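Local coordinates for protein glutathione-specific gamma-glutamylcyclotransferase (Saccharomyces cerevisiae S288c, PDB 5HWI) that catalyses the cleavage of glutathione to 5-oxo-L-proline and a Cys-Gly dipeptide, acting on glutathione but not on other gamma-glutamyl peptides, at residues E123-L128 with K153-T158; I93-Y98 with A205-M210. The protein carries 4 engineered substitutions. All blocks are in the same frame, centred on the assembly; numbering follows the deposited sequence.

Interaction 1: residues E123-L128 with K153-T158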
loop_
_atom_site.group_PDB
_atom_site.type_symbol
_atom_site.label_atom_id
_atom_site.label_comp_id
_atom_site.label_asym_id
_atom_site.label_seq_id
_atom_site.Cartn_x
_atom_site.Cartn_y
_atom_site.Cartn_z
ATOM N N GLU A 123 -9.532 8.376 -5.136
ATOM C CA GLU A 123 -10.450 7.247 -5.299
ATOM C C GLU A 123 -9.918 6.335 -6.394
ATOM O O GLU A 123 -9.539 6.822 -7.463
ATOM C CB GLU A 123 -11.889 7.721 -5.628
ATOM C CG GLU A 123 -12.537 8.436 -4.452
ATOM C CD GLU A 123 -13.810 9.218 -4.829
ATOM O OE1 GLU A 123 -14.219 9.191 -6.012
ATOM O OE2 GLU A 123 -14.395 9.865 -3.932
ATOM N N VAL A 124 -9.832 5.028 -6.115
ATOM C CA VAL A 124 -9.300 4.056 -7.069
ATOM C C VAL A 124 -10.185 2.819 -7.081
ATOM O O VAL A 124 -10.885 2.529 -6.115
ATOM C CB VAL A 124 -7.830 3.636 -6.729
ATOM C CG1 VAL A 124 -6.900 4.891 -6.731
ATOM C CG2 VAL A 124 -7.778 2.882 -5.393
ATOM N N GLU A 125 -10.111 2.070 -8.181
ATOM C CA GLU A 125 -10.819 0.794 -8.310
ATOM C C GLU A 125 -9.950 -0.358 -7.815
ATOM O O GLU A 125 -8.747 -0.381 -8.081
ATOM C CB GLU A 125 -11.178 0.516 -9.769
ATOM C CG GLU A 125 -12.058 1.531 -10.355
ATOM C CD GLU A 125 -12.399 1.213 -11.816
ATOM O OE1 GLU A 125 -11.567 0.611 -12.533
ATOM O OE2 GLU A 125 -13.535 1.541 -12.212
ATOM N N VAL A 126 -10.555 -1.312 -7.084
ATOM C CA VAL A 126 -9.836 -2.523 -6.668
ATOM C C VAL A 126 -10.704 -3.716 -7.005
ATOM O O VAL A 126 -11.923 -3.593 -7.168
ATOM C CB VAL A 126 -9.502 -2.557 -5.156
ATOM C CG1 VAL A 126 -8.661 -1.364 -4.813
ATOM C CG2 VAL A 126 -10.807 -2.590 -4.285
ATOM N N HIS A 127 -10.060 -4.870 -7.166
ATOM C CA HIS A 127 -10.784 -6.106 -7.409
ATOM C C HIS A 127 -10.915 -6.822 -6.072
ATOM O O HIS A 127 -9.920 -6.999 -5.364
ATOM C CB HIS A 127 -10.066 -7.021 -8.397
ATOM C CG HIS A 127 -9.899 -6.447 -9.761
ATOM N ND1 HIS A 127 -9.813 -7.239 -10.884
ATOM C CD2 HIS A 127 -9.735 -5.171 -10.184
ATOM C CE1 HIS A 127 -9.654 -6.472 -11.950
ATOM N NE2 HIS A 127 -9.593 -5.212 -11.552
ATOM N N LEU A 128 -12.142 -7.237 -5.710
ATOM C CA LEU A 128 -12.310 -7.836 -4.396
ATOM C C LEU A 128 -12.016 -9.330 -4.410
ATOM O O LEU A 128 -12.496 -10.076 -5.259
ATOM C CB LEU A 128 -13.743 -7.606 -3.881
ATOM C CG LEU A 128 -14.125 -6.155 -3.706
ATOM C CD1 LEU A 128 -15.603 -6.101 -3.246
ATOM C CD2 LEU A 128 -13.247 -5.419 -2.712
ATOM N N LYS A 153 -13.402 -10.746 -11.095
ATOM C CA LYS A 153 -13.683 -10.293 -9.736
ATOM C C LYS A 153 -14.564 -9.046 -9.737
ATOM O O LYS A 153 -14.542 -8.242 -10.673
ATOM C CB LYS A 153 -12.408 -9.954 -8.976
ATOM C CG LYS A 153 -11.302 -10.967 -9.136
ATOM C CD LYS A 153 -11.623 -12.239 -8.399
ATOM C CE LYS A 153 -10.378 -13.129 -8.262
ATOM N NZ LYS A 153 -10.783 -14.509 -7.838
ATOM N N ARG A 154 -15.295 -8.872 -8.644
ATOM C CA ARG A 154 -16.094 -7.666 -8.464
ATOM C C ARG A 154 -15.175 -6.459 -8.267
ATOM O O ARG A 154 -14.188 -6.527 -7.526
ATOM C CB ARG A 154 -17.017 -7.802 -7.250
ATOM C CG ARG A 154 -18.029 -8.993 -7.295
ATOM C CD ARG A 154 -18.985 -8.846 -8.446
ATOM N NE ARG A 154 -19.953 -9.943 -8.418
ATOM C CZ ARG A 154 -21.034 -9.978 -9.185
ATOM N NH1 ARG A 154 -21.303 -8.954 -10.011
ATOM N NH2 ARG A 154 -21.867 -11.027 -9.136
ATOM N N VAL A 155 -15.507 -5.348 -8.931
ATOM C CA VAL A 155 -14.695 -4.129 -8.853
ATOM C C VAL A 155 -15.393 -3.096 -7.970
ATOM O O VAL A 155 -16.576 -2.777 -8.186
ATOM C CB VAL A 155 -14.436 -3.556 -10.255
ATOM C CG1 VAL A 155 -13.612 -2.294 -10.156
ATOM C CG2 VAL A 155 -13.788 -4.637 -11.142
ATOM N N LEU A 156 -14.631 -2.512 -7.044
ATOM C CA LEU A 156 -15.144 -1.591 -6.032
ATOM C C LEU A 156 -14.359 -0.294 -6.075
ATOM O O LEU A 156 -13.126 -0.341 -6.125
ATOM C CB LEU A 156 -14.998 -2.195 -4.635
ATOM C CG LEU A 156 -15.433 -1.252 -3.533
ATOM C CD1 LEU A 156 -16.958 -1.089 -3.600
ATOM C CD2 LEU A 156 -14.953 -1.911 -2.158
ATOM N N LEU A 157 -15.068 0.852 -6.086
ATOM C CA LEU A 157 -14.440 2.159 -5.957
ATOM C C LEU A 157 -14.177 2.442 -4.482
ATOM O O LEU A 157 -15.113 2.395 -3.674
ATOM C CB LEU A 157 -15.334 3.253 -6.527
ATOM C CG LEU A 157 -14.537 4.549 -6.756
ATOM C CD1 LEU A 157 -13.500 4.381 -7.910
ATOM C CD2 LEU A 157 -15.487 5.723 -7.078
ATOM N N THR A 158 -12.918 2.727 -4.112
ATOM C CA THR A 158 -12.539 2.904 -2.705
ATOM C C THR A 158 -11.605 4.103 -2.552
ATOM O O THR A 158 -10.812 4.381 -3.445
ATOM C CB THR A 158 -11.862 1.614 -2.128
ATOM O OG1 THR A 158 -11.422 1.821 -0.771
ATOM C CG2 THR A 158 -10.660 1.090 -3.006
HETATM O O HOH W 1 -14.882 -10.638 -6.369
#
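Leu128 lays its CD2 on Leu156 CD2 at 3.9 Å, while its CG and CD1 rest against Leu156 CB. It reaches there with CG anti to its carbonyl carbon (chi1 -61°). Leu156 has CG anti to the backbone N instead (chi1 176°), and the two side chains slant across one another. Leu128 also packs on Val96 and Leu145, so with an alanine here Leu156 CD2 would probably lose its neighbour and a gap would open beside Val96. Val126 continues this buried face, its CG2 standing 4.2 Å from Leu156 CB. The backbones are neighbouring antiparallel strands of the five-stranded mixed sheet of this ChaC-family protein. Val124–Thr158 and Val126–Leu156 are hydrogen-bonded pairs, and Leu128 N adds a fifth bond to Arg154 O at 2.8 Å. Just beyond, a water bridges Leu128 O and Arg154 N. On the other face, Val155 CG1 meets Glu125 CB at 3.7 Å. Val155 CG2 lies over one face of the His127 ring, offset toward the rim, 4.2 Å from CD2. Ser151 OG, hydrogen-bonded to His127 ND1, helps to fix that ring. Lys153 CB packs on His127 CB at 3.8 Å, and its NZ turns away to a salt bridge with Glu129.

Interaction 2: residues I93-Y98 with A205-M210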
loop_
_atom_site.group_PDB
_atom_site.type_symbol
_atom_site.label_atom_id
_atom_site.label_comp_id
_atom_site.label_asym_id
_atom_site.label_seq_id
_atom_site.Cartn_x
_atom_site.Cartn_y
_atom_site.Cartn_z
ATOM N N ILE A 93 -1.215 -5.860 -3.644
ATOM C CA ILE A 93 -2.243 -6.398 -2.742
ATOM C C ILE A 93 -2.465 -5.445 -1.597
ATOM O O ILE A 93 -1.516 -4.969 -0.956
ATOM C CB ILE A 93 -1.848 -7.792 -2.208
ATOM C CG1 ILE A 93 -1.548 -8.757 -3.336
ATOM C CG2 ILE A 93 -2.919 -8.382 -1.257
ATOM C CD1 ILE A 93 -2.652 -8.896 -4.259
ATOM N N GLY A 94 -3.741 -5.290 -1.205
ATOM C CA GLY A 94 -4.063 -4.583 0.018
ATOM C C GLY A 94 -5.388 -5.103 0.621
ATOM O O GLY A 94 -5.800 -6.233 0.338
ATOM N N VAL A 95 -6.016 -4.312 1.484
ATOM C CA VAL A 95 -7.332 -4.659 2.019
ATOM C C VAL A 95 -8.182 -3.404 1.978
ATOM O O VAL A 95 -7.677 -2.281 2.057
ATOM C CB VAL A 95 -7.311 -5.213 3.455
ATOM C CG1 VAL A 95 -6.712 -6.607 3.481
ATOM C CG2 VAL A 95 -6.559 -4.249 4.386
ATOM N N VAL A 96 -9.491 -3.596 1.870
ATOM C CA VAL A 96 -10.411 -2.484 1.953
ATOM C C VAL A 96 -11.237 -2.645 3.229
ATOM O O VAL A 96 -11.667 -3.758 3.587
ATOM C CB VAL A 96 -11.325 -2.343 0.702
ATOM C CG1 VAL A 96 -10.502 -1.983 -0.453
ATOM C CG2 VAL A 96 -12.086 -3.614 0.445
ATOM N N TYR A 97 -11.457 -1.528 3.919
ATOM C CA TYR A 97 -12.266 -1.469 5.132
ATOM C C TYR A 97 -13.564 -0.716 4.843
ATOM O O TYR A 97 -13.535 0.297 4.133
ATOM C CB TYR A 97 -11.531 -0.703 6.240
ATOM C CG TYR A 97 -10.269 -1.382 6.693
ATOM C CD1 TYR A 97 -10.318 -2.286 7.708
ATOM C CD2 TYR A 97 -9.025 -1.094 6.091
ATOM C CE1 TYR A 97 -9.163 -2.921 8.177
ATOM C CE2 TYR A 97 -7.852 -1.757 6.516
ATOM C CZ TYR A 97 -7.942 -2.647 7.554
ATOM O OH TYR A 97 -6.839 -3.334 8.016
ATOM N N TYR A 98 -14.692 -1.177 5.409
ATOM C CA TYR A 98 -15.905 -0.386 5.363
ATOM C C TYR A 98 -16.102 0.263 6.717
ATOM O O TYR A 98 -16.102 -0.430 7.743
ATOM C CB TYR A 98 -17.135 -1.237 5.012
ATOM C CG TYR A 98 -18.380 -0.409 4.864
ATOM C CD1 TYR A 98 -18.554 0.441 3.739
ATOM C CD2 TYR A 98 -19.411 -0.473 5.815
ATOM C CE1 TYR A 98 -19.723 1.176 3.579
ATOM C CE2 TYR A 98 -20.585 0.272 5.665
ATOM C CZ TYR A 98 -20.734 1.088 4.562
ATOM O OH TYR A 98 -21.889 1.812 4.478
ATOM N N ALA A 205 2.061 -11.702 3.626
ATOM C CA ALA A 205 2.422 -13.110 3.510
ATOM C C ALA A 205 1.391 -14.016 4.188
ATOM O O ALA A 205 1.176 -15.154 3.774
ATOM C CB ALA A 205 3.787 -13.351 4.155
ATOM N N GLN A 206 0.726 -13.504 5.203
ATOM C CA GLN A 206 -0.238 -14.256 5.980
ATOM C C GLN A 206 -1.675 -14.055 5.484
ATOM O O GLN A 206 -2.621 -14.595 6.075
ATOM C CB GLN A 206 -0.110 -13.844 7.442
ATOM C CG GLN A 206 1.202 -14.313 7.995
ATOM C CD GLN A 206 1.534 -13.679 9.343
ATOM O OE1 GLN A 206 0.649 -13.181 10.043
ATOM N NE2 GLN A 206 2.819 -13.691 9.698
HETATM N N MSE A 207 -1.844 -13.347 4.401
HETATM C CA MSE A 207 -3.184 -13.183 3.824
HETATM C C MSE A 207 -3.519 -14.384 2.968
HETATM O O MSE A 207 -2.729 -14.770 2.154
HETATM C CB MSE A 207 -3.242 -11.908 2.973
HETATM C CG MSE A 207 -3.414 -10.706 3.800
HETATM SE SE MSE A 207 -3.836 -9.173 2.616
HETATM C CE MSE A 207 -5.385 -9.901 1.831
ATOM N N PRO A 208 -4.664 -14.950 3.105
ATOM C CA PRO A 208 -4.968 -16.158 2.330
ATOM C C PRO A 208 -5.317 -15.836 0.867
ATOM O O PRO A 208 -6.351 -16.244 0.362
ATOM C CB PRO A 208 -6.140 -16.773 3.105
ATOM C CG PRO A 208 -6.797 -15.613 3.773
ATOM C CD PRO A 208 -5.680 -14.656 4.131
ATOM N N ILE A 209 -4.458 -15.062 0.216
ATOM C CA ILE A 209 -4.552 -14.736 -1.208
ATOM C C ILE A 209 -3.502 -15.560 -1.938
ATOM O O ILE A 209 -2.291 -15.344 -1.768
ATOM C CB ILE A 209 -4.327 -13.245 -1.482
ATOM C CG1 ILE A 209 -5.537 -12.430 -1.088
ATOM C CG2 ILE A 209 -4.104 -13.012 -2.973
ATOM C CD1 ILE A 209 -5.492 -11.045 -1.696
ATOM N N MET A 210 -3.966 -16.471 -2.778
ATOM C CA MET A 210 -3.088 -17.374 -3.501
ATOM C C MET A 210 -2.643 -16.772 -4.837
ATOM O O MET A 210 -3.277 -15.862 -5.382
ATOM C CB MET A 210 -3.796 -18.714 -3.723
ATOM C CG MET A 210 -4.109 -19.458 -2.417
ATOM S SD MET A 210 -2.659 -19.736 -1.340
ATOM C CE MET A 210 -2.992 -18.480 -0.083
#
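Met207, a selenomethionine label in this crystal, directs its CB toward strand 91-99, where it meets Ile93, Gly94 and Val95. CG continues from CB toward the strand. The selenium then lies between two side chains, with SE 4.1 Å from Ile93 CG2 and 4.0 Å from Val95 CG1. Met207 and Ile93 pass one another pointing opposite ways. Rotation about the CG-SE bond (chi3 58°) swings the terminal methyl round, and it runs along the strand toward Val95. CE stops 4.0 Å from Gly94 O, a plain van der Waals contact. It also approaches Val95 CG1 at 3.9 Å. Val95 is modelled in two conformers, and both distances to its CG1 are less certain. Strand 91-99 sits between strands 8-12 and 26-33 in the protein's mixed sheet. Residues 205-210 run from the end of helix 193-205 into the loop that follows it. An inverse gamma turn centred on Pro208 shapes this loop, closed by a hydrogen bond from Ile209 N to Met207 O. Both Met207 and Ile209, one on each flank of the turn, direct CB toward the strand. Ile209 meets Ile93 tip to tip, with CD1 3.7 Å from Ile93 CG2. Ile93 can offer CG2 to both loop residues because this branch stands anti to its backbone N. Pro29 on strand 26-33 touches Met207 and Ile209 as well, and Ile93 leans on Ile31 of the same strand.

In the fold
Interactions 1 and 2 have centres 13 Å apart, and both reach the same sheet. Interaction 1 is nested within the long stretch of chain that interaction 2 closes. Val96, in segment 93-98, joins them: its CG2 lies 3.8 Å from Leu128 CD2, and its CG1 lies 3.9 Å from Val126 CG2. Both contacts border strand 8-12, whose end carries the first of the probable substrate-binding residues Val10 to Ser15. Val124 packs on Leu11, and Val95 makes backbone hydrogen bonds with Gly12. The side chain of Leu11 is about 4 Å from that of Thr158 and about 5 Å from Gly94 CA. Glu115, the probable proton acceptor, is farther off, about 12 Å between its side chain and that of Val95.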